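Purine-binding protein BAB2_0673 (Brucella melitensis biovar Abortus, PDB 3S99) binds adenine and probably other purines such as guanine, and may deliver them to an ABC-type uptake system as its substrate-binding component. Local coordinates at residues Val160-Gln165 with Asn189-Pro194; Gly153-Val158 with Ala198-Ala203; Asn168-Gly173 with Phe181-Ile186. All blocks are in the same frame, centred on the assembly; numbering follows the deposited sequence.

Interaction 1 of 3, residues Val160-Gln165 with Asn189-Pro194. With ADE (adenine), chain T.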
loop_
_atom_site.group_PDB
_atom_site.type_symbol
_atom_site.label_atom_id
_atom_site.label_comp_id
_atom_site.label_asym_id
_atom_site.label_seq_id
_atom_site.Cartn_x
_atom_site.Cartn_y
_atom_site.Cartn_z
ATOM N N VAL A 160 -10.483 2.836 5.154
ATOM C CA VAL A 160 -10.038 1.946 6.206
ATOM C C VAL A 160 -8.777 2.546 6.849
ATOM O O VAL A 160 -8.130 3.425 6.254
ATOM C CB VAL A 160 -9.785 0.550 5.652
ATOM C CG1 VAL A 160 -11.148 -0.088 5.155
ATOM C CG2 VAL A 160 -8.700 0.615 4.554
ATOM N N PRO A 161 -8.378 2.045 8.041
ATOM C CA PRO A 161 -7.238 2.674 8.715
ATOM C C PRO A 161 -5.952 2.751 7.884
ATOM O O PRO A 161 -5.260 3.759 7.945
ATOM C CB PRO A 161 -7.036 1.795 9.964
ATOM C CG PRO A 161 -8.421 1.235 10.249
ATOM C CD PRO A 161 -8.973 0.970 8.852
ATOM N N GLU A 162 -5.642 1.737 7.094
ATOM C CA GLU A 162 -4.463 1.821 6.197
ATOM C C GLU A 162 -4.463 3.090 5.309
ATOM O O GLU A 162 -3.411 3.738 5.110
ATOM C CB GLU A 162 -4.356 0.587 5.298
ATOM C CG GLU A 162 -3.200 0.628 4.281
ATOM C CD GLU A 162 -3.202 -0.564 3.358
ATOM O OE1 GLU A 162 -3.417 -1.687 3.872
ATOM O OE2 GLU A 162 -2.997 -0.388 2.129
ATOM N N VAL A 163 -5.639 3.452 4.807
ATOM C CA VAL A 163 -5.746 4.608 3.921
ATOM C C VAL A 163 -5.672 5.916 4.706
ATOM O O VAL A 163 -4.997 6.861 4.260
ATOM C CB VAL A 163 -7.018 4.525 3.053
ATOM C CG1 VAL A 163 -7.102 5.730 2.117
ATOM C CG2 VAL A 163 -7.013 3.208 2.259
ATOM N N VAL A 164 -6.314 5.957 5.879
ATOM C CA VAL A 164 -6.241 7.124 6.741
ATOM C C VAL A 164 -4.792 7.372 7.196
ATOM O O VAL A 164 -4.325 8.502 7.172
ATOM C CB VAL A 164 -7.125 7.021 7.983
ATOM C CG1 VAL A 164 -6.991 8.280 8.814
ATOM C CG2 VAL A 164 -8.596 6.802 7.602
ATOM N N GLN A 165 -4.097 6.321 7.622
ATOM C CA GLN A 165 -2.668 6.424 7.890
ATOM C C GLN A 165 -1.901 7.109 6.747
ATOM O O GLN A 165 -1.069 7.968 6.984
ATOM C CB GLN A 165 -2.046 5.048 8.081
ATOM C CG GLN A 165 -2.480 4.234 9.325
ATOM C CD GLN A 165 -1.993 2.780 9.171
ATOM O OE1 GLN A 165 -1.022 2.540 8.440
ATOM N NE2 GLN A 165 -2.683 1.821 9.806
ATOM N N ASN A 189 -14.236 4.559 -3.526
ATOM C CA ASN A 189 -15.018 3.564 -2.802
ATOM C C ASN A 189 -14.757 2.116 -3.215
ATOM O O ASN A 189 -15.565 1.230 -2.926
ATOM C CB ASN A 189 -16.514 3.910 -2.809
ATOM C CG ASN A 189 -16.791 5.252 -2.157
ATOM O OD1 ASN A 189 -16.156 5.618 -1.163
ATOM N ND2 ASN A 189 -17.746 5.987 -2.708
ATOM N N SER A 190 -13.598 1.874 -3.833
ATOM C CA SER A 190 -13.084 0.535 -3.976
ATOM C C SER A 190 -11.615 0.636 -4.274
ATOM O O SER A 190 -11.095 1.743 -4.461
ATOM C CB SER A 190 -13.853 -0.299 -5.032
ATOM O OG SER A 190 -13.797 0.229 -6.331
ATOM N N TRP A 191 -10.924 -0.509 -4.252
ATOM C CA TRP A 191 -9.500 -0.498 -4.452
ATOM C C TRP A 191 -9.155 -0.346 -5.917
ATOM O O TRP A 191 -8.203 0.333 -6.257
ATOM C CB TRP A 191 -8.847 -1.766 -3.917
ATOM C CG TRP A 191 -8.995 -1.969 -2.415
ATOM C CD1 TRP A 191 -9.826 -2.879 -1.791
ATOM C CD2 TRP A 191 -8.268 -1.305 -1.363
ATOM N NE1 TRP A 191 -9.668 -2.792 -0.433
ATOM C CE2 TRP A 191 -8.722 -1.851 -0.137
ATOM C CE3 TRP A 191 -7.292 -0.284 -1.334
ATOM C CZ2 TRP A 191 -8.237 -1.419 1.100
ATOM C CZ3 TRP A 191 -6.793 0.134 -0.091
ATOM C CH2 TRP A 191 -7.272 -0.419 1.098
ATOM N N PHE A 192 -9.912 -1.029 -6.773
ATOM C CA PHE A 192 -9.619 -1.095 -8.182
ATOM C C PHE A 192 -10.872 -0.738 -8.957
ATOM O O PHE A 192 -11.859 -1.447 -8.871
ATOM C CB PHE A 192 -9.134 -2.502 -8.569
ATOM C CG PHE A 192 -8.993 -2.693 -10.039
ATOM C CD1 PHE A 192 -7.948 -2.090 -10.718
ATOM C CD2 PHE A 192 -9.910 -3.460 -10.756
ATOM C CE1 PHE A 192 -7.790 -2.247 -12.091
ATOM C CE2 PHE A 192 -9.778 -3.598 -12.130
ATOM C CZ PHE A 192 -8.699 -2.999 -12.799
ATOM N N ASP A 193 -10.840 0.378 -9.681
ATOM C CA ASP A 193 -11.970 0.798 -10.506
ATOM C C ASP A 193 -11.408 1.846 -11.460
ATOM O O ASP A 193 -11.523 3.058 -11.217
ATOM C CB ASP A 193 -13.079 1.369 -9.623
ATOM C CG ASP A 193 -14.339 1.763 -10.410
ATOM O OD1 ASP A 193 -14.304 1.868 -11.655
ATOM O OD2 ASP A 193 -15.376 1.985 -9.753
ATOM N N PRO A 194 -10.725 1.377 -12.517
ATOM C CA PRO A 194 -9.994 2.327 -13.360
ATOM C C PRO A 194 -10.848 3.489 -13.890
ATOM O O PRO A 194 -10.340 4.584 -14.028
ATOM C CB PRO A 194 -9.454 1.450 -14.502
ATOM C CG PRO A 194 -9.348 0.074 -13.894
ATOM C CD PRO A 194 -10.471 -0.025 -12.898
HETATM N N9 ADE T . -5.634 -4.284 0.783
HETATM C C8 ADE T . -4.834 -3.477 1.563
HETATM N N7 ADE T . -4.269 -2.480 0.928
HETATM C C5 ADE T . -4.775 -2.691 -0.360
HETATM C C6 ADE T . -4.555 -1.966 -1.499
HETATM N N6 ADE T . -3.721 -0.921 -1.400
HETATM N N1 ADE T . -5.170 -2.379 -2.655
HETATM C C2 ADE T . -5.971 -3.458 -2.616
HETATM N N3 ADE T . -6.262 -4.235 -1.573
HETATM C C4 ADE T . -5.613 -3.773 -0.480
#
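The indole of Trp191 has adenine over one face, with C4 of the purine 3.6 Å above the ring plane and over its centre, while Val160 and Val163 reach the benzo end of the indole obliquely. Both valines lie beyond the rim and on the other side of the ring plane from the purine. This is the ligand cleft of a type I periplasmic binding protein fold, entered here by the start of helix 161-175 and by the loop between strand 182-187 and helix 194-206. Overlap with adenine is tightest at the six-membered ring of the indole, where Trp191 CE3 lies 3.2 Å from adenine C6. The valines meet the far corner of that ring, at CH2: Val160 CG2 is 3.9 Å from Trp191 CH2, and Val163 CG2 is 3.8 Å from that atom. With CG anti to its carbonyl carbon (chi1 -63°), Trp191 stretches its indole across to the helix although the CA atoms of Val163 and Trp191 stay 10.5 Å apart. Its backbone is hydrogen-bonded to Asp217, another adenine-binding residue, which ties the loop to the site. In the first turn of the helix, Glu162 extends its chain (chi1 177°, chi2 -176°) beside the indole, on the same side of the ring plane as the base. Its OE2 takes part in a hydrogen bond with His215 NE2, which probably steadies it, and Ser94 OG grips the purine by a further hydrogen bond. At the imidazole part of adenine, Glu162 OE2 stands 2.7 Å from N7.

Interaction 2 of 3, residues Gly153-Val158 with Ala198-Ala203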
loop_
_atom_site.group_PDB
_atom_site.type_symbol
_atom_site.label_atom_id
_atom_site.label_comp_id
_atom_site.label_asym_id
_atom_site.label_seq_id
_atom_site.Cartn_x
_atom_site.Cartn_y
_atom_site.Cartn_z
ATOM N N GLY A 153 -3.847 16.520 -5.172
ATOM C CA GLY A 153 -5.058 15.700 -5.298
ATOM C C GLY A 153 -4.826 14.307 -4.781
ATOM O O GLY A 153 -3.852 13.656 -5.134
ATOM N N TYR A 154 -5.711 13.836 -3.925
ATOM C CA TYR A 154 -5.529 12.519 -3.320
ATOM C C TYR A 154 -6.728 11.645 -3.657
ATOM O O TYR A 154 -7.863 11.976 -3.330
ATOM C CB TYR A 154 -5.359 12.672 -1.817
ATOM C CG TYR A 154 -4.528 11.604 -1.145
ATOM C CD1 TYR A 154 -4.947 10.272 -1.099
ATOM C CD2 TYR A 154 -3.350 11.944 -0.466
ATOM C CE1 TYR A 154 -4.144 9.285 -0.468
ATOM C CE2 TYR A 154 -2.560 10.973 0.163
ATOM C CZ TYR A 154 -2.975 9.647 0.162
ATOM O OH TYR A 154 -2.214 8.699 0.823
ATOM N N ILE A 155 -6.468 10.534 -4.325
ATOM C CA ILE A 155 -7.539 9.630 -4.782
ATOM C C ILE A 155 -7.627 8.478 -3.783
ATOM O O ILE A 155 -6.766 7.596 -3.761
ATOM C CB ILE A 155 -7.287 9.129 -6.184
ATOM C CG1 ILE A 155 -7.212 10.317 -7.130
ATOM C CG2 ILE A 155 -8.401 8.116 -6.635
ATOM C CD1 ILE A 155 -6.748 9.977 -8.532
ATOM N N GLY A 156 -8.653 8.522 -2.932
ATOM C CA GLY A 156 -8.822 7.546 -1.893
ATOM C C GLY A 156 -9.584 6.358 -2.426
ATOM O O GLY A 156 -10.393 6.485 -3.349
ATOM N N SER A 157 -9.305 5.193 -1.852
ATOM C CA SER A 157 -10.020 3.954 -2.173
ATOM C C SER A 157 -11.209 3.836 -1.238
ATOM O O SER A 157 -12.284 4.370 -1.529
ATOM C CB SER A 157 -9.073 2.751 -2.005
ATOM O OG SER A 157 -8.168 2.925 -0.893
ATOM N N VAL A 158 -10.985 3.177 -0.100
ATOM C CA VAL A 158 -11.992 3.034 0.941
ATOM C C VAL A 158 -11.354 3.558 2.218
ATOM O O VAL A 158 -10.161 3.382 2.420
ATOM C CB VAL A 158 -12.431 1.555 1.149
ATOM C CG1 VAL A 158 -13.407 1.091 0.031
ATOM C CG2 VAL A 158 -11.249 0.651 1.194
ATOM N N ALA A 198 -9.759 7.356 -12.971
ATOM C CA ALA A 198 -9.525 8.335 -14.030
ATOM C C ALA A 198 -10.418 9.534 -13.806
ATOM O O ALA A 198 -9.953 10.672 -13.806
ATOM C CB ALA A 198 -9.807 7.700 -15.452
ATOM N N ASP A 199 -11.704 9.303 -13.597
ATOM C CA ASP A 199 -12.619 10.424 -13.343
ATOM C C ASP A 199 -12.133 11.272 -12.172
ATOM O O ASP A 199 -12.188 12.490 -12.245
ATOM C CB ASP A 199 -14.037 9.951 -13.063
ATOM C CG ASP A 199 -14.712 9.357 -14.298
ATOM O OD1 ASP A 199 -14.284 9.664 -15.422
ATOM O OD2 ASP A 199 -15.660 8.588 -14.127
ATOM N N ALA A 200 -11.671 10.629 -11.098
ATOM C CA ALA A 200 -11.229 11.376 -9.910
ATOM C C ALA A 200 -10.019 12.266 -10.204
ATOM O O ALA A 200 -9.979 13.416 -9.790
ATOM C CB ALA A 200 -10.933 10.417 -8.740
ATOM N N ALA A 201 -9.042 11.721 -10.930
ATOM C CA ALA A 201 -7.878 12.476 -11.355
ATOM C C ALA A 201 -8.250 13.703 -12.213
ATOM O O ALA A 201 -7.735 14.789 -12.003
ATOM C CB ALA A 201 -6.898 11.554 -12.110
ATOM N N LYS A 202 -9.148 13.526 -13.171
ATOM C CA LYS A 202 -9.583 14.611 -14.021
ATOM C C LYS A 202 -10.287 15.679 -13.183
ATOM O O LYS A 202 -10.020 16.867 -13.328
ATOM C CB LYS A 202 -10.511 14.104 -15.116
ATOM C CG LYS A 202 -9.847 13.137 -16.112
ATOM C CD LYS A 202 -10.870 12.616 -17.144
ATOM C CE LYS A 202 -10.320 11.502 -18.045
ATOM N NZ LYS A 202 -11.303 11.076 -19.100
ATOM N N ALA A 203 -11.179 15.268 -12.292
ATOM C CA ALA A 203 -11.856 16.229 -11.434
ATOM C C ALA A 203 -10.849 16.974 -10.548
ATOM O O ALA A 203 -10.973 18.171 -10.364
ATOM C CB ALA A 203 -12.898 15.547 -10.587
#
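Ile155, in strand 151-156, points its CB toward helix 194-206 and meets Ala200 and Ala201 on consecutive positions of that helix. From CB the side chain divides. The short branch ends at Ile155 CG2, which lies 4.0 Å from Ala200 CB; the long branch begins with Ile155 CG1, 4.1 Å from the same Ala200 CB, so the alanine methyl rests against both arms of the fork. CG1 is anti to the carbonyl carbon (chi1 -60°) and the chain then runs on extended (chi2 171°), which carries CD1 past Ala200 to the next residue. There the terminal methyl approaches the helix backbone itself, with Ile155 CD1 3.7 Å from Ala201 N, and it also lies 3.9 Å from Ala201 CB. Alanine on the facing side is consistent with the close approach of helix and strand: the CA atoms of Ile155 and Ala200 are 6.6 Å apart. The side-chain contacts are all apolar and the three residues are buried. Ala221 of helix 220-227 touches both Ile155 and Ala201, so a second helix joins the same packing, and Val188 adds to it from the loop after strand 182-187. The backbone of Ile155 is held in the sheet by hydrogen bonding to Thr213 on one neighbouring strand. Tyr154, the preceding residue, packs on helix 161-175 instead. Helix 194-206 connects strand 182-187 to strand 211-214 and in doing so passes over strand 151-156, which lies between them: a beta-alpha-beta crossover of the Rossmann-like sheet found in each lobe of type I periplasmic binding proteins.

Interaction 3 of 3, residues Asn168-Gly173 with Phe181-Ile186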
loop_
_atom_site.group_PDB
_atom_site.type_symbol
_atom_site.label_atom_id
_atom_site.label_comp_id
_atom_site.label_asym_id
_atom_site.label_seq_id
_atom_site.Cartn_x
_atom_site.Cartn_y
_atom_site.Cartn_z
ATOM N N ASN A 168 -2.669 10.800 6.320
ATOM C CA ASN A 168 -2.084 11.531 7.443
ATOM C C ASN A 168 -0.591 11.632 7.327
ATOM O O ASN A 168 -0.036 12.714 7.532
ATOM C CB ASN A 168 -2.455 10.903 8.768
ATOM C CG ASN A 168 -3.873 11.216 9.184
ATOM O OD1 ASN A 168 -4.409 12.258 8.828
ATOM N ND2 ASN A 168 -4.485 10.307 9.958
ATOM N N SER A 169 0.070 10.521 7.005
ATOM C CA SER A 169 1.510 10.538 6.826
ATOM C C SER A 169 1.982 11.450 5.702
ATOM O O SER A 169 2.968 12.182 5.854
ATOM C CB SER A 169 2.032 9.139 6.587
ATOM O OG SER A 169 3.432 9.168 6.594
ATOM N N PHE A 170 1.292 11.394 4.568
ATOM C CA PHE A 170 1.566 12.272 3.442
ATOM C C PHE A 170 1.500 13.759 3.824
ATOM O O PHE A 170 2.409 14.543 3.514
ATOM C CB PHE A 170 0.598 11.939 2.302
ATOM C CG PHE A 170 0.775 12.788 1.076
ATOM C CD1 PHE A 170 1.820 12.562 0.203
ATOM C CD2 PHE A 170 -0.145 13.788 0.773
ATOM C CE1 PHE A 170 1.971 13.341 -0.937
ATOM C CE2 PHE A 170 0.018 14.581 -0.371
ATOM C CZ PHE A 170 1.052 14.346 -1.222
ATOM N N MET A 171 0.447 14.124 4.562
ATOM C CA MET A 171 0.264 15.486 5.020
ATOM C C MET A 171 1.397 15.902 5.992
ATOM O O MET A 171 1.961 17.020 5.875
ATOM C CB MET A 171 -1.126 15.622 5.692
ATOM C CG MET A 171 -1.518 17.015 6.137
ATOM S SD MET A 171 -1.595 18.308 4.823
ATOM C CE MET A 171 -2.242 17.318 3.493
ATOM N N LEU A 172 1.731 15.032 6.943
ATOM C CA LEU A 172 2.789 15.348 7.904
ATOM C C LEU A 172 4.123 15.574 7.176
ATOM O O LEU A 172 4.867 16.491 7.526
ATOM C CB LEU A 172 2.947 14.240 8.966
ATOM C CG LEU A 172 1.766 14.117 9.952
ATOM C CD1 LEU A 172 1.843 12.840 10.814
ATOM C CD2 LEU A 172 1.724 15.318 10.875
ATOM N N GLY A 173 4.428 14.726 6.197
ATOM C CA GLY A 173 5.605 14.904 5.350
ATOM C C GLY A 173 5.604 16.265 4.654
ATOM O O GLY A 173 6.574 17.028 4.743
ATOM N N PHE A 181 0.410 23.292 3.406
ATOM C CA PHE A 181 0.085 22.334 2.366
ATOM C C PHE A 181 -1.355 21.805 2.543
ATOM O O PHE A 181 -1.806 21.526 3.680
ATOM C CB PHE A 181 1.087 21.151 2.349
ATOM C CG PHE A 181 1.113 20.406 1.045
ATOM C CD1 PHE A 181 0.365 19.235 0.863
ATOM C CD2 PHE A 181 1.856 20.887 -0.009
ATOM C CE1 PHE A 181 0.372 18.564 -0.325
ATOM C CE2 PHE A 181 1.869 20.202 -1.242
ATOM C CZ PHE A 181 1.126 19.040 -1.398
ATOM N N ARG A 182 -2.057 21.652 1.419
ATOM C CA ARG A 182 -3.411 21.120 1.425
ATOM C C ARG A 182 -3.522 19.930 0.497
ATOM O O ARG A 182 -2.794 19.830 -0.480
ATOM C CB ARG A 182 -4.439 22.167 0.969
ATOM C CG ARG A 182 -4.314 23.534 1.606
ATOM C CD ARG A 182 -4.687 23.540 3.065
ATOM N NE ARG A 182 -4.285 24.828 3.641
ATOM C CZ ARG A 182 -4.296 25.129 4.936
ATOM N NH1 ARG A 182 -4.736 24.252 5.843
ATOM N NH2 ARG A 182 -3.871 26.328 5.321
ATOM N N VAL A 183 -4.438 19.021 0.834
ATOM C CA VAL A 183 -4.908 17.976 -0.095
ATOM C C VAL A 183 -6.406 18.098 -0.351
ATOM O O VAL A 183 -7.164 18.519 0.525
ATOM C CB VAL A 183 -4.619 16.550 0.419
ATOM C CG1 VAL A 183 -3.107 16.292 0.409
ATOM C CG2 VAL A 183 -5.217 16.357 1.800
ATOM N N LYS A 184 -6.810 17.740 -1.572
ATOM C CA LYS A 184 -8.216 17.566 -1.930
ATOM C C LYS A 184 -8.444 16.074 -2.146
ATOM O O LYS A 184 -7.790 15.454 -2.985
ATOM C CB LYS A 184 -8.558 18.344 -3.198
ATOM C CG LYS A 184 -8.448 19.880 -3.070
ATOM C CD LYS A 184 -9.353 20.599 -4.093
ATOM C CE LYS A 184 -9.384 22.107 -3.904
ATOM N NZ LYS A 184 -8.242 22.771 -4.589
ATOM N N VAL A 185 -9.357 15.486 -1.381
ATOM C CA VAL A 185 -9.577 14.052 -1.436
ATOM C C VAL A 185 -10.846 13.718 -2.174
ATOM O O VAL A 185 -11.897 14.296 -1.889
ATOM C CB VAL A 185 -9.682 13.446 -0.032
ATOM C CG1 VAL A 185 -9.875 11.935 -0.112
ATOM C CG2 VAL A 185 -8.452 13.802 0.782
ATOM N N ILE A 186 -10.753 12.779 -3.110
ATOM C CA ILE A 186 -11.946 12.190 -3.724
ATOM C C ILE A 186 -11.931 10.696 -3.443
ATOM O O ILE A 186 -10.900 10.062 -3.652
ATOM C CB ILE A 186 -11.998 12.419 -5.249
ATOM C CG1 ILE A 186 -12.228 13.902 -5.544
ATOM C CG2 ILE A 186 -13.147 11.577 -5.881
ATOM C CD1 ILE A 186 -12.460 14.234 -7.043
#
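Met171 and Phe181 mark the closest backbone approach, their CA atoms 7.3 Å apart, where helix segment 168-173 runs back along strand segment 182-186 at 155° with their axes 9.5 Å apart. Such near-antiparallel packing belongs to a beta-alpha-beta unit: strand 151-156, helix 161-175 and strand 182-187, the helix resting on the sheet whose two strands it connects. Val183 points toward the helix and receives two side chains. Phe170 presents its rim to it, Val183 CG1 lying at the edge of the ring and 3.6 Å from Phe170 CE2. The same Phe170 CE2 is 4.0 Å from CE1 of Phe181, and the two phenylalanine side chains cross at about a right angle. Beyond the contact, Phe170 also packs edge-to-face with Tyr154 of the adjoining strand, while Ala152 of that strand touches Phe170, Phe181 and Val183, and Ala143 of helix 132-146 touches both aromatic rings. Met171 reaches the strand by a bent path. CG leaves anti to the backbone N (chi1 -176°), and the bend at chi2 (60°) sets Met171 SD 3.4 Å from Phe181 O at the entry to the strand. A second bend, at chi3, brings the methyl up to Val183, with the Phe181 ring nearby. Met171 CE lies near the plane of that ring, at its edge, with Phe181 CD1 the closest ring atom at 4.2 Å. Met171 CE sits 3.4 Å from Val183 CG1, closer than usual van der Waals contact, and 3.6 Å from Val183 CG2.

How the interactions relate
Interactions 2 and 3 are buried, apolar layers around the same sheet, whereas interaction 1 is partly buried and lines the ligand cleft, mixing aromatic and aliphatic surface with a carboxylate. Strands 151-156 and 182-187 are neighbours, joined by backbone hydrogen bonding of Tyr154 with Lys184; helix 194-206 packs through interaction 2 and helix 161-175 through interaction 3. Helix 161-175 serves twice, giving its first turn to adenine and its later turns to the sheet. Where strand 151-156 ends, Ser157 touches the indole and Val163, and its backbone O probably accepts a hydrogen bond from Asn189 N, joining interactions 1 and 2.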